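Local coordinates for (S)-ureidoglycine aminohydrolase cupin domain-containing protein (Pseudomonas syringae pv. tomato, PDB 3MYX) that is of unknown function but belongs to the cupin superfamily and is named for a (S)-ureidoglycine aminohydrolase cupin domain, probably with two cupin-like halves, at residues Thr6-Ala11 and Arg38-Asp43. Numbering follows the deposited sequence. Where two conformers were deposited one is given.
Sequences TVLLLA and RTAFVD
Two beta sheets of this cupin-family chain meet where the outermost strand 7-11 of one packs by L8 and L10 against A40 and F41, at a corner between strands 37-39 and 41-42. Strand 7-11 borders the sheet that includes 214-217, whereas strands 37-39 and 41-42 both pair antiparallel with 47-54. Backbone bonds such as L8 with F216 and R38 with I51 tie each segment to its own neighbours. A classic beta bulge sets L10 and A11 against T214, and another sets A40 and F41 against A49. L8 sends CD1 into the corner, 3.5 Å from the carbonyl O of A40 and 4.0 Å from CB of F41. Next to it, CD2 of L10 lies 3.7 Å from the A40 methyl CB, which is 4.2 Å from CD1 of L8, so that small side chain touches both leucines. The side chains of F41 and L8 cross at roughly a right angle, L8 reaching the CB rather than the ring. The ring itself meets F216, their planes inclined by about 40°. With no hydrogen bond between the segments and 143 Å² buried, the junction rests on van der Waals contacts of leucine methyls with the A40 methyl, the F41 methylene and the A40 carbonyl oxygen, a fit that depends on shape.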
loop_
_atom_site.group_PDB
_atom_site.type_symbol
_atom_site.label_atom_id
_atom_site.label_comp_id
_atom_site.label_asym_id
_atom_site.label_seq_id
_atom_site.Cartn_x
_atom_site.Cartn_y
_atom_site.Cartn_z
ATOM N N THR A 6 -11.745 -0.139 -9.278
ATOM C CA THR A 6 -12.514 -0.605 -8.146
ATOM C C THR A 6 -11.655 -0.663 -6.877
ATOM O O THR A 6 -10.467 -0.277 -6.884
ATOM C CB THR A 6 -13.169 -1.980 -8.443
ATOM O OG1 THR A 6 -14.229 -2.233 -7.499
ATOM C CG2 THR A 6 -12.138 -3.095 -8.438
ATOM N N VAL A 7 -12.305 -1.093 -5.802
ATOM C CA VAL A 7 -11.704 -1.299 -4.500
ATOM C C VAL A 7 -11.407 -2.786 -4.381
ATOM O O VAL A 7 -12.300 -3.631 -4.589
ATOM C CB VAL A 7 -12.666 -0.837 -3.375
ATOM C CG1 VAL A 7 -12.098 -1.150 -2.007
ATOM C CG2 VAL A 7 -13.005 0.655 -3.530
ATOM N N LEU A 8 -10.156 -3.103 -4.067
ATOM C CA LEU A 8 -9.662 -4.477 -4.049
ATOM C C LEU A 8 -9.000 -4.826 -2.736
ATOM O O LEU A 8 -7.992 -4.231 -2.370
ATOM C CB LEU A 8 -8.655 -4.680 -5.183
ATOM C CG LEU A 8 -9.209 -4.417 -6.589
ATOM C CD1 LEU A 8 -8.108 -4.350 -7.622
ATOM C CD2 LEU A 8 -10.269 -5.485 -6.951
ATOM N N LEU A 9 -9.575 -5.788 -2.032
ATOM C CA LEU A 9 -8.955 -6.321 -0.820
ATOM C C LEU A 9 -7.766 -7.182 -1.269
ATOM O O LEU A 9 -7.937 -8.137 -2.032
ATOM C CB LEU A 9 -9.969 -7.121 0.021
ATOM C CG LEU A 9 -9.819 -7.163 1.553
ATOM C CD1 LEU A 9 -8.422 -7.531 1.976
ATOM C CD2 LEU A 9 -10.226 -5.849 2.226
ATOM N N LEU A 10 -6.558 -6.829 -0.827
ATOM C CA LEU A 10 -5.347 -7.553 -1.235
ATOM C C LEU A 10 -5.029 -8.711 -0.288
ATOM O O LEU A 10 -4.651 -9.790 -0.737
ATOM C CB LEU A 10 -4.139 -6.609 -1.329
ATOM C CG LEU A 10 -4.280 -5.421 -2.287
ATOM C CD1 LEU A 10 -2.948 -4.681 -2.365
ATOM C CD2 LEU A 10 -4.736 -5.870 -3.694
ATOM N N ALA A 11 -5.143 -8.480 1.019
ATOM C CA ALA A 11 -4.887 -9.526 1.987
ATOM C C ALA A 11 -5.601 -9.226 3.288
ATOM O O ALA A 11 -5.671 -8.079 3.716
ATOM C CB ALA A 11 -3.381 -9.678 2.236
ATOM N N ARG A 38 1.919 -11.463 -7.873
ATOM C CA ARG A 38 0.474 -11.661 -8.019
ATOM C C ARG A 38 -0.147 -10.285 -8.059
ATOM O O ARG A 38 -0.302 -9.621 -7.021
ATOM C CB ARG A 38 -0.082 -12.495 -6.861
ATOM C CG ARG A 38 0.740 -13.715 -6.502
ATOM C CD ARG A 38 0.789 -14.733 -7.615
ATOM N NE ARG A 38 1.766 -15.777 -7.308
ATOM C CZ ARG A 38 1.542 -16.808 -6.490
ATOM N NH1 ARG A 38 0.361 -16.953 -5.904
ATOM N NH2 ARG A 38 2.508 -17.697 -6.267
ATOM N N THR A 39 -0.478 -9.828 -9.263
ATOM C CA THR A 39 -0.913 -8.450 -9.458
ATOM C C THR A 39 -2.427 -8.360 -9.521
ATOM O O THR A 39 -3.059 -9.046 -10.324
ATOM C CB THR A 39 -0.271 -7.893 -10.734
ATOM O OG1 THR A 39 1.154 -7.936 -10.570
ATOM C CG2 THR A 39 -0.718 -6.479 -10.997
ATOM N N ALA A 40 -3.004 -7.531 -8.656
ATOM C CA ALA A 40 -4.443 -7.308 -8.623
ATOM C C ALA A 40 -4.882 -6.151 -9.506
ATOM O O ALA A 40 -6.039 -6.092 -9.921
ATOM C CB ALA A 40 -4.883 -7.063 -7.205
ATOM N N PHE A 41 -3.967 -5.217 -9.769
ATOM C CA PHE A 41 -4.278 -4.013 -10.492
ATOM C C PHE A 41 -3.013 -3.461 -11.116
ATOM O O PHE A 41 -1.973 -3.388 -10.464
ATOM C CB PHE A 41 -4.829 -2.966 -9.520
ATOM C CG PHE A 41 -5.099 -1.630 -10.159
ATOM C CD1 PHE A 41 -4.119 -0.637 -10.184
ATOM C CD2 PHE A 41 -6.313 -1.371 -10.746
ATOM C CE1 PHE A 41 -4.368 0.587 -10.778
ATOM C CE2 PHE A 41 -6.555 -0.146 -11.344
ATOM C CZ PHE A 41 -5.591 0.824 -11.345
ATOM N N VAL A 42 -3.115 -3.040 -12.372
ATOM C CA VAL A 42 -2.107 -2.188 -12.963
ATOM C C VAL A 42 -2.811 -1.249 -13.924
ATOM O O VAL A 42 -3.653 -1.673 -14.723
ATOM C CB VAL A 42 -0.946 -2.990 -13.642
ATOM C CG1 VAL A 42 -1.476 -3.994 -14.662
ATOM C CG2 VAL A 42 0.072 -2.042 -14.292
ATOM N N ASP A 43 -2.496 0.027 -13.804
ATOM C CA ASP A 43 -3.123 0.960 -14.740
ATOM C C ASP A 43 -2.174 1.327 -15.833
ATOM O O ASP A 43 -0.991 0.957 -15.857
ATOM C CB ASP A 43 -3.737 2.205 -14.092
ATOM C CG ASP A 43 -2.714 3.207 -13.624
ATOM O OD1 ASP A 43 -1.498 2.934 -13.698
ATOM O OD2 ASP A 43 -3.149 4.305 -13.215
#